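Local coordinates for periplasmic binding protein/LacI transcriptional regulator (Burkholderia multivorans, PDB 4YLE) that probably binds a simple sugar in the periplasm and passes it to an ABC transporter for uptake into the cell, at residues 49-52 with 53-57; 80-83 with 84-88; 42-45 with 46-49; 211-214 with 215-219. All blocks are in the same frame, centred on the assembly; numbering follows the deposited sequence.

Contact 1: residues 49-52 with 53-57; sequences TMEN and GAKEY
Glu51 and Lys55 stand one helical turn apart and run side by side, pointing the same way off one flank of the helix. The touching is done by the aliphatic part of the lysine, whose CE lies 3.7 Å from CG of Glu51 and equally near its OE2. Lys55 stays extended as far as CE and then bends at its last torsion (chi4 -58°), leaving NZ 4.2 Å from Glu51 OE2, beyond a salt bridge. Thr69 on strand 66-72 joins the two instead, because its OG1 is hydrogen-bonded to both Glu51 OE2 and Lys55 NZ; the closeness of the opposite charges probably favours the ionised form of each. Helix 45-60 is the crossover of a beta-alpha-beta unit, linking strand 34-39 to strand 66-72, and this trio ties it to the second of those strands. One residue further on, the same i to i+4 spacing sets Asn52 against Glu56. Asn52 O accepts the backbone N of Glu56 at 2.9 Å, and the glutamate chain lies alongside the same atom, with Glu56 CG 3.2 Å from Asn52 O. Glu56 OE2 comes no nearer to the asparagine side chain than 4.0 Å from Asn52 CB. On the buried side, selenomethionine Met50 and Ala54 give their surface to strand 34-39 and helix 279-295.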
loop_
_atom_site.group_PDB
_atom_site.type_symbol
_atom_site.label_atom_id
_atom_site.label_comp_id
_atom_site.label_asym_id
_atom_site.label_seq_id
_atom_site.Cartn_x
_atom_site.Cartn_y
_atom_site.Cartn_z
ATOM N N THR A 49 -4.066 3.554 -10.793
ATOM C CA THR A 49 -2.833 3.330 -11.550
ATOM C C THR A 49 -2.544 1.839 -11.701
ATOM O O THR A 49 -2.186 1.348 -12.778
ATOM C CB THR A 49 -1.656 4.027 -10.852
ATOM O OG1 THR A 49 -1.826 5.443 -10.983
ATOM C CG2 THR A 49 -0.316 3.628 -11.474
HETATM N N MSE A 50 -2.736 1.107 -10.619
HETATM C CA MSE A 50 -2.581 -0.333 -10.633
HETATM C C MSE A 50 -3.545 -0.963 -11.628
HETATM O O MSE A 50 -3.129 -1.789 -12.447
HETATM C CB MSE A 50 -2.832 -0.930 -9.244
HETATM C CG MSE A 50 -2.627 -2.410 -9.191
HETATM SE SE MSE A 50 -3.069 -3.195 -7.466
HETATM C CE MSE A 50 -1.489 -2.577 -6.555
ATOM N N GLU A 51 -4.820 -0.592 -11.533
ATOM C CA GLU A 51 -5.869 -1.124 -12.412
ATOM C C GLU A 51 -5.563 -0.847 -13.869
ATOM O O GLU A 51 -5.672 -1.744 -14.714
ATOM C CB GLU A 51 -7.235 -0.533 -12.025
ATOM C CG GLU A 51 -8.392 -1.203 -12.699
ATOM C CD GLU A 51 -9.728 -0.572 -12.343
ATOM O OE1 GLU A 51 -9.768 0.658 -12.155
ATOM O OE2 GLU A 51 -10.725 -1.316 -12.247
ATOM N N ASN A 52 -5.133 0.374 -14.168
ATOM C CA ASN A 52 -4.835 0.716 -15.549
ATOM C C ASN A 52 -3.711 -0.166 -16.073
ATOM O O ASN A 52 -3.794 -0.670 -17.193
ATOM C CB ASN A 52 -4.467 2.190 -15.690
ATOM C CG ASN A 52 -5.649 3.098 -15.458
ATOM O OD1 ASN A 52 -6.797 2.710 -15.693
ATOM N ND2 ASN A 52 -5.379 4.310 -14.981
ATOM N N GLY A 53 -2.683 -0.368 -15.257
ATOM C CA GLY A 53 -1.565 -1.227 -15.616
ATOM C C GLY A 53 -1.982 -2.649 -15.938
ATOM O O GLY A 53 -1.561 -3.244 -16.928
ATOM N N ALA A 54 -2.811 -3.207 -15.076
ATOM C CA ALA A 54 -3.307 -4.564 -15.250
ATOM C C ALA A 54 -4.114 -4.671 -16.534
ATOM O O ALA A 54 -3.959 -5.616 -17.301
ATOM C CB ALA A 54 -4.164 -4.958 -14.070
ATOM N N LYS A 55 -4.995 -3.705 -16.760
ATOM C CA LYS A 55 -5.861 -3.728 -17.925
ATOM C C LYS A 55 -5.039 -3.589 -19.204
ATOM O O LYS A 55 -5.306 -4.275 -20.200
ATOM C CB LYS A 55 -6.931 -2.636 -17.817
ATOM C CG LYS A 55 -8.008 -2.949 -16.764
ATOM C CD LYS A 55 -9.147 -1.933 -16.855
ATOM C CE LYS A 55 -10.214 -2.151 -15.791
ATOM N NZ LYS A 55 -10.818 -3.512 -15.858
ATOM N N GLU A 56 -4.029 -2.732 -19.176
ATOM C CA GLU A 56 -3.155 -2.586 -20.335
ATOM C C GLU A 56 -2.401 -3.875 -20.618
ATOM O O GLU A 56 -2.246 -4.288 -21.780
ATOM C CB GLU A 56 -2.210 -1.436 -20.102
ATOM C CG GLU A 56 -2.943 -0.126 -20.223
ATOM C CD GLU A 56 -2.232 0.997 -19.536
ATOM O OE1 GLU A 56 -1.040 0.806 -19.222
ATOM O OE2 GLU A 56 -2.867 2.060 -19.314
ATOM N N TYR A 57 -1.978 -4.529 -19.556
ATOM C CA TYR A 57 -1.314 -5.821 -19.669
ATOM C C TYR A 57 -2.228 -6.878 -20.285
ATOM O O TYR A 57 -1.802 -7.629 -21.154
ATOM C CB TYR A 57 -0.830 -6.294 -18.311
ATOM C CG TYR A 57 0.023 -7.529 -18.387
ATOM C CD1 TYR A 57 1.206 -7.507 -19.114
ATOM C CD2 TYR A 57 -0.347 -8.700 -17.767
ATOM C CE1 TYR A 57 2.000 -8.609 -19.206
ATOM C CE2 TYR A 57 0.452 -9.830 -17.856
ATOM C CZ TYR A 57 1.631 -9.757 -18.584
ATOM O OH TYR A 57 2.473 -10.834 -18.708
#

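Contact 2: residues 80-83 with 84-88; sequences NQIR and IVEQM
Ile84, Val85, Glu86 and Gln87 return their backbone N-H groups to the carbonyls of Asn80, Gln81, Ile82 and Arg83, the regular i to i+4 pattern of an alpha helix. The donor-acceptor distances stay even: Ile84 N is 2.9 Å from Asn80 O. At the longer end, Val85 N is 3.1 Å from Gln81 O. Upon this frame Ile84 is the residue most enclosed by the preceding turn. With CG1 placed beside its own backbone N (chi1 -71°), the longer branch leans back along the helix, and Ile84 CG1 comes within 3.3 Å of Asn80 O. CD1 of Ile84 then meets the asparagine amide at a slant, 3.9 Å from Asn80 ND2. The other end of that amide faces Arg83: Arg83 NH2 gives Asn80 OD1 a weak, strongly bent hydrogen bond of 2.7 Å, while Asn80 CA sits over one face of the guanidinium group, offset toward its rim. Glu86 lays its CG 3.3 Å from Ile82 O, and Val85 brings CG2 to 3.4 Å from Gln81 O. Gln81 sends its amide into the protein, where OE1 takes Ala101 N and NE2 gives to Ala99 O and Met39 O. Ile84 and Val85 rest on strand 34-39, and Ile84 also on strand 66-72, as expected of a helix packed on the parallel part of the sheet in an alpha/beta lobe of a periplasmic binding protein.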
loop_
_atom_site.group_PDB
_atom_site.type_symbol
_atom_site.label_atom_id
_atom_site.label_comp_id
_atom_site.label_asym_id
_atom_site.label_seq_id
_atom_site.Cartn_x
_atom_site.Cartn_y
_atom_site.Cartn_z
ATOM N N ASN A 80 -16.572 -5.628 2.593
ATOM C CA ASN A 80 -16.870 -5.692 1.179
ATOM C C ASN A 80 -15.758 -6.355 0.374
ATOM O O ASN A 80 -16.018 -6.979 -0.651
ATOM C CB ASN A 80 -17.120 -4.305 0.597
ATOM C CG ASN A 80 -17.801 -4.380 -0.756
ATOM O OD1 ASN A 80 -18.723 -5.182 -0.947
ATOM N ND2 ASN A 80 -17.347 -3.578 -1.705
ATOM N N GLN A 81 -14.511 -6.181 0.787
ATOM C CA GLN A 81 -13.447 -6.831 0.038
ATOM C C GLN A 81 -13.649 -8.326 0.169
ATOM O O GLN A 81 -13.524 -9.047 -0.807
ATOM C CB GLN A 81 -12.067 -6.438 0.527
ATOM C CG GLN A 81 -10.987 -6.799 -0.513
ATOM C CD GLN A 81 -9.602 -6.441 -0.066
ATOM O OE1 GLN A 81 -9.171 -6.857 1.003
ATOM N NE2 GLN A 81 -8.879 -5.671 -0.887
ATOM N N ILE A 82 -14.008 -8.779 1.370
ATOM C CA ILE A 82 -14.242 -10.205 1.585
ATOM C C ILE A 82 -15.376 -10.659 0.682
ATOM O O ILE A 82 -15.307 -11.741 0.091
ATOM C CB ILE A 82 -14.549 -10.520 3.070
ATOM C CG1 ILE A 82 -13.270 -10.340 3.896
ATOM C CG2 ILE A 82 -15.081 -11.955 3.241
ATOM C CD1 ILE A 82 -13.441 -10.413 5.395
ATOM N N ARG A 83 -16.408 -9.825 0.552
ATOM C CA ARG A 83 -17.548 -10.169 -0.284
ATOM C C ARG A 83 -17.120 -10.324 -1.735
ATOM O O ARG A 83 -17.573 -11.231 -2.430
ATOM C CB ARG A 83 -18.654 -9.121 -0.155
ATOM C CG ARG A 83 -19.457 -9.259 1.137
ATOM C CD ARG A 83 -20.789 -8.533 1.059
ATOM N NE ARG A 83 -20.626 -7.113 0.752
ATOM C CZ ARG A 83 -20.435 -6.153 1.657
ATOM N NH1 ARG A 83 -20.372 -6.438 2.950
ATOM N NH2 ARG A 83 -20.295 -4.892 1.261
ATOM N N ILE A 84 -16.228 -9.444 -2.186
ATOM C CA ILE A 84 -15.757 -9.501 -3.552
ATOM C C ILE A 84 -15.051 -10.828 -3.804
ATOM O O ILE A 84 -15.301 -11.486 -4.818
ATOM C CB ILE A 84 -14.838 -8.327 -3.844
ATOM C CG1 ILE A 84 -15.686 -7.058 -3.905
ATOM C CG2 ILE A 84 -14.116 -8.512 -5.167
ATOM C CD1 ILE A 84 -14.918 -5.786 -3.840
ATOM N N VAL A 85 -14.185 -11.234 -2.885
ATOM C CA VAL A 85 -13.459 -12.484 -3.057
ATOM C C VAL A 85 -14.449 -13.659 -3.085
ATOM O O VAL A 85 -14.338 -14.533 -3.943
ATOM C CB VAL A 85 -12.401 -12.687 -1.966
ATOM C CG1 VAL A 85 -11.634 -13.988 -2.190
ATOM C CG2 VAL A 85 -11.413 -11.497 -1.962
ATOM N N GLU A 86 -15.432 -13.666 -2.188
ATOM C CA GLU A 86 -16.454 -14.725 -2.211
ATOM C C GLU A 86 -17.185 -14.773 -3.555
ATOM O O GLU A 86 -17.437 -15.851 -4.096
ATOM C CB GLU A 86 -17.442 -14.537 -1.052
ATOM C CG GLU A 86 -16.734 -14.722 0.281
ATOM C CD GLU A 86 -17.656 -14.896 1.471
ATOM O OE1 GLU A 86 -18.586 -14.072 1.648
ATOM O OE2 GLU A 86 -17.419 -15.853 2.244
ATOM N N GLN A 87 -17.468 -13.601 -4.118
ATOM C CA GLN A 87 -18.134 -13.505 -5.417
ATOM C C GLN A 87 -17.211 -14.009 -6.537
ATOM O O GLN A 87 -17.671 -14.541 -7.548
ATOM C CB GLN A 87 -18.571 -12.054 -5.642
ATOM C CG GLN A 87 -18.975 -11.663 -7.060
ATOM C CD GLN A 87 -18.983 -10.140 -7.239
ATOM O OE1 GLN A 87 -19.213 -9.388 -6.280
ATOM N NE2 GLN A 87 -18.708 -9.682 -8.460
HETATM N N MSE A 88 -15.903 -13.844 -6.351
HETATM C CA MSE A 88 -14.936 -14.374 -7.308
HETATM C C MSE A 88 -14.882 -15.903 -7.217
HETATM O O MSE A 88 -14.617 -16.577 -8.210
HETATM C CB MSE A 88 -13.537 -13.776 -7.066
HETATM C CG MSE A 88 -13.427 -12.295 -7.394
HETATM SE SE MSE A 88 -13.980 -11.807 -9.217
HETATM C CE MSE A 88 -15.756 -11.047 -8.862
#

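Contact 3: residues 42-45 with 46-49; sequences LANE and FFLT
Asn44 caps the helix that starts at its side, accepting the backbone N of Phe46 on OD1 at 3.0 Å. The donor stands well above the amide plane, 54° out of it; chi1 of -175° swings the amide alongside Phe46, bringing OD1 to the N-H. The backbone oxygen of Asn44 takes two more donors, Phe47 N at 3.0 Å and Leu48 N at 3.3 Å, so one N-cap residue serves three N-H groups of the first turn. Thr49 N closes on Glu45 O at 2.8 Å, a nearly straight bond. Packing is close too: Phe46 CD2 lies over the centre of the Phe47 ring, and the Asn44 amide stands almost perpendicular to that ring. Asn44 ND2 is held by Glu75 and hydrogen-bonds the unidentified ligand. The outer side is looser. The leucine tips are only loosely together, Leu42 CD2 to Leu48 CD2 4.4 Å, although Leu48 CD2 rests 3.4 Å from Leu42 O. A water joins the Glu45 side chain to Thr49, donating to Glu45 OE2 (2.6 Å) and lying 2.5 Å from Thr49 OG1; Glu45 OE2 also receives Asn260 N. The Leu42 backbone bonds Ile72 of strand 66-72, and Phe46 packs on helix 279-295.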
loop_
_atom_site.group_PDB
_atom_site.type_symbol
_atom_site.label_atom_id
_atom_site.label_comp_id
_atom_site.label_asym_id
_atom_site.label_seq_id
_atom_site.Cartn_x
_atom_site.Cartn_y
_atom_site.Cartn_z
ATOM N N LEU A 42 -10.878 2.362 -4.479
ATOM C CA LEU A 42 -11.012 2.931 -5.800
ATOM C C LEU A 42 -10.907 4.453 -5.795
ATOM O O LEU A 42 -10.712 5.072 -6.834
ATOM C CB LEU A 42 -12.360 2.491 -6.384
ATOM C CG LEU A 42 -12.393 0.979 -6.603
ATOM C CD1 LEU A 42 -13.773 0.553 -7.123
ATOM C CD2 LEU A 42 -11.256 0.512 -7.549
ATOM N N ALA A 43 -11.012 5.056 -4.625
ATOM C CA ALA A 43 -10.825 6.488 -4.532
ATOM C C ALA A 43 -9.340 6.823 -4.796
ATOM O O ALA A 43 -9.019 7.850 -5.410
ATOM C CB ALA A 43 -11.281 6.981 -3.174
ATOM N N ASN A 44 -8.464 5.888 -4.416
ATOM C CA ASN A 44 -7.019 6.119 -4.259
ATOM C C ASN A 44 -6.333 5.966 -5.603
ATOM O O ASN A 44 -6.446 4.894 -6.221
ATOM C CB ASN A 44 -6.470 5.108 -3.253
ATOM C CG ASN A 44 -4.999 5.313 -2.916
ATOM O OD1 ASN A 44 -4.277 6.071 -3.566
ATOM N ND2 ASN A 44 -4.559 4.626 -1.866
ATOM N N GLU A 45 -5.677 7.017 -6.093
ATOM C CA GLU A 45 -5.036 6.893 -7.394
ATOM C C GLU A 45 -4.039 5.743 -7.496
ATOM O O GLU A 45 -3.783 5.234 -8.581
ATOM C CB GLU A 45 -4.295 8.156 -7.790
ATOM C CG GLU A 45 -4.143 8.199 -9.320
ATOM C CD GLU A 45 -3.108 9.173 -9.816
ATOM O OE1 GLU A 45 -3.545 10.214 -10.358
ATOM O OE2 GLU A 45 -1.881 8.880 -9.691
ATOM N N PHE A 46 -3.427 5.378 -6.384
ATOM C CA PHE A 46 -2.536 4.227 -6.384
ATOM C C PHE A 46 -3.198 3.016 -7.049
ATOM O O PHE A 46 -2.600 2.327 -7.885
ATOM C CB PHE A 46 -2.139 3.889 -4.958
ATOM C CG PHE A 46 -1.208 2.701 -4.853
ATOM C CD1 PHE A 46 0.158 2.839 -5.052
ATOM C CD2 PHE A 46 -1.704 1.451 -4.519
ATOM C CE1 PHE A 46 1.007 1.735 -4.945
ATOM C CE2 PHE A 46 -0.878 0.362 -4.391
ATOM C CZ PHE A 46 0.485 0.493 -4.616
ATOM N N PHE A 47 -4.441 2.735 -6.677
ATOM C CA PHE A 47 -5.114 1.579 -7.238
ATOM C C PHE A 47 -5.660 1.828 -8.609
ATOM O O PHE A 47 -5.759 0.883 -9.415
ATOM C CB PHE A 47 -6.179 1.098 -6.257
ATOM C CG PHE A 47 -5.567 0.547 -5.019
ATOM C CD1 PHE A 47 -4.850 -0.636 -5.074
ATOM C CD2 PHE A 47 -5.621 1.241 -3.833
ATOM C CE1 PHE A 47 -4.226 -1.126 -3.938
ATOM C CE2 PHE A 47 -5.001 0.756 -2.697
ATOM C CZ PHE A 47 -4.287 -0.417 -2.761
ATOM N N LEU A 48 -6.020 3.076 -8.915
ATOM C CA LEU A 48 -6.440 3.370 -10.275
ATOM C C LEU A 48 -5.264 3.162 -11.226
ATOM O O LEU A 48 -5.440 2.587 -12.299
ATOM C CB LEU A 48 -7.012 4.774 -10.372
ATOM C CG LEU A 48 -8.211 4.934 -9.423
ATOM C CD1 LEU A 48 -8.752 6.331 -9.593
ATOM C CD2 LEU A 48 -9.328 3.884 -9.646
ATOM N N THR A 49 -4.066 3.554 -10.793
ATOM C CA THR A 49 -2.833 3.330 -11.550
ATOM C C THR A 49 -2.544 1.839 -11.701
ATOM O O THR A 49 -2.186 1.348 -12.778
ATOM C CB THR A 49 -1.656 4.027 -10.852
ATOM O OG1 THR A 49 -1.826 5.443 -10.983
ATOM C CG2 THR A 49 -0.316 3.628 -11.474
HETATM O O HOH W 1 -0.519 6.693 -9.271
#

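Contact 4: residues 211-214 with 215-219; sequences NAVA and SAMLN
Val213 and Met217, a selenomethionine, lie side by side on the buried flank of the helix and point the same way. The valine branch CG1, swung to the far side from the backbone N (chi1 171°), is 3.7 Å from the terminal CE of Met217, which gets there on a chain extended beyond CG; closer in, Met217 CG runs 3.4 Å from Val213 O. A second first-shell group gathers at Asn211. Its carbonyl oxygen accepts the backbone N of Ser215 at 2.9 Å, and Ser215 OG, turned back beside its own backbone N, comes within 3.2 Å of the same Asn211 O. A water joins the two side chains, donating to Asn211 OD1 at 2.7 Å and lying 2.7 Å from Ser215 OG. Helix 207-220 connects strand 196-202 to strand 226-229 in the four-stranded parallel sheet of the second lobe, making a beta-alpha-beta crossover past strand 166-171. That sheet positions the hydrophobic pair, for Val213 and Met217 both pack on Val170 and Gln201, and Met217 also reaches Ser199 and Leu227. Ala214, whose carbonyl oxygen has Leu218 CG at 3.3 Å, touches both Leu227 of the sheet and Ala241 of helix 232-244 with its methyl. From the latter helix, Gly237 O holds Asn211 ND2, while Ser240 and Ala241 touch the asparagine side chain.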
loop_
_atom_site.group_PDB
_atom_site.type_symbol
_atom_site.label_atom_id
_atom_site.label_comp_id
_atom_site.label_asym_id
_atom_site.label_seq_id
_atom_site.Cartn_x
_atom_site.Cartn_y
_atom_site.Cartn_z
ATOM N N ASN A 211 -5.594 14.292 7.498
ATOM C CA ASN A 211 -5.692 15.710 7.813
ATOM C C ASN A 211 -6.015 15.909 9.275
ATOM O O ASN A 211 -5.414 16.766 9.944
ATOM C CB ASN A 211 -6.757 16.385 6.941
ATOM C CG ASN A 211 -7.000 17.831 7.334
ATOM O OD1 ASN A 211 -7.968 18.133 8.024
ATOM N ND2 ASN A 211 -6.115 18.726 6.902
ATOM N N ALA A 212 -6.963 15.134 9.796
ATOM C CA ALA A 212 -7.380 15.319 11.186
ATOM C C ALA A 212 -6.222 15.032 12.127
ATOM O O ALA A 212 -5.970 15.799 13.068
ATOM C CB ALA A 212 -8.567 14.430 11.538
ATOM N N VAL A 213 -5.537 13.913 11.896
ATOM C CA VAL A 213 -4.328 13.557 12.657
ATOM C C VAL A 213 -3.205 14.583 12.564
ATOM O O VAL A 213 -2.622 14.942 13.582
ATOM C CB VAL A 213 -3.805 12.189 12.181
ATOM C CG1 VAL A 213 -2.415 11.865 12.774
ATOM C CG2 VAL A 213 -4.821 11.136 12.580
ATOM N N ALA A 214 -2.871 15.024 11.356
ATOM C CA ALA A 214 -1.828 16.029 11.167
ATOM C C ALA A 214 -2.169 17.300 11.951
ATOM O O ALA A 214 -1.309 17.909 12.600
ATOM C CB ALA A 214 -1.648 16.348 9.680
ATOM N N SER A 215 -3.432 17.700 11.884
ATOM C CA SER A 215 -3.882 18.907 12.575
ATOM C C SER A 215 -3.744 18.770 14.081
ATOM O O SER A 215 -3.318 19.718 14.760
ATOM C CB SER A 215 -5.319 19.218 12.189
ATOM O OG SER A 215 -5.349 19.781 10.873
ATOM N N ALA A 216 -4.090 17.597 14.600
ATOM C CA ALA A 216 -3.942 17.336 16.017
ATOM C C ALA A 216 -2.468 17.400 16.401
ATOM O O ALA A 216 -2.130 17.967 17.433
ATOM C CB ALA A 216 -4.532 15.986 16.391
HETATM N N MSE A 217 -1.591 16.820 15.577
HETATM C CA MSE A 217 -0.175 16.780 15.917
HETATM C C MSE A 217 0.440 18.191 15.917
HETATM O O MSE A 217 1.225 18.519 16.795
HETATM C CB MSE A 217 0.583 15.877 14.938
HETATM C CG MSE A 217 0.330 14.464 15.190
HETATM SE SE MSE A 217 1.227 13.451 13.777
HETATM C CE MSE A 217 0.782 11.682 14.535
ATOM N N LEU A 218 0.088 19.000 14.916
ATOM C CA LEU A 218 0.540 20.379 14.859
ATOM C C LEU A 218 0.041 21.166 16.064
ATOM O O LEU A 218 0.764 21.999 16.634
ATOM C CB LEU A 218 0.073 21.047 13.556
ATOM C CG LEU A 218 0.743 20.459 12.317
ATOM C CD1 LEU A 218 -0.080 20.811 11.081
ATOM C CD2 LEU A 218 2.158 20.944 12.145
ATOM N N ASN A 219 -1.200 20.921 16.457
ATOM C CA ASN A 219 -1.726 21.592 17.650
ATOM C C ASN A 219 -1.003 21.125 18.910
ATOM O O ASN A 219 -0.714 21.934 19.798
ATOM C CB ASN A 219 -3.234 21.365 17.803
ATOM C CG ASN A 219 -4.053 22.172 16.813
ATOM O OD1 ASN A 219 -3.727 23.309 16.515
ATOM N ND2 ASN A 219 -5.136 21.595 16.323
HETATM O O HOH W 2 -7.975 19.631 10.293
#

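All four join adjacent pieces of chain: contacts 1, 2 and 4 each span a turn within a helix, contact 3 the entry into one, and none encloses a long loop. Contact 3 comes first, where the chain leaves strand 34-39 and enters helix 45-60; contact 1 continues along that helix, sharing Thr49 with contact 3, their centres about 11 Å apart. After strand 66-72, contact 2 occupies helix 78-90, its nearest atoms about 9 Å from contact 1 and about 7 Å from contact 3. These three belong to the lobe built on the larger sheet. Contact 4 lies later, on helix 207-220 of the other lobe, its centre about 34 Å from those of contacts 1 and 2.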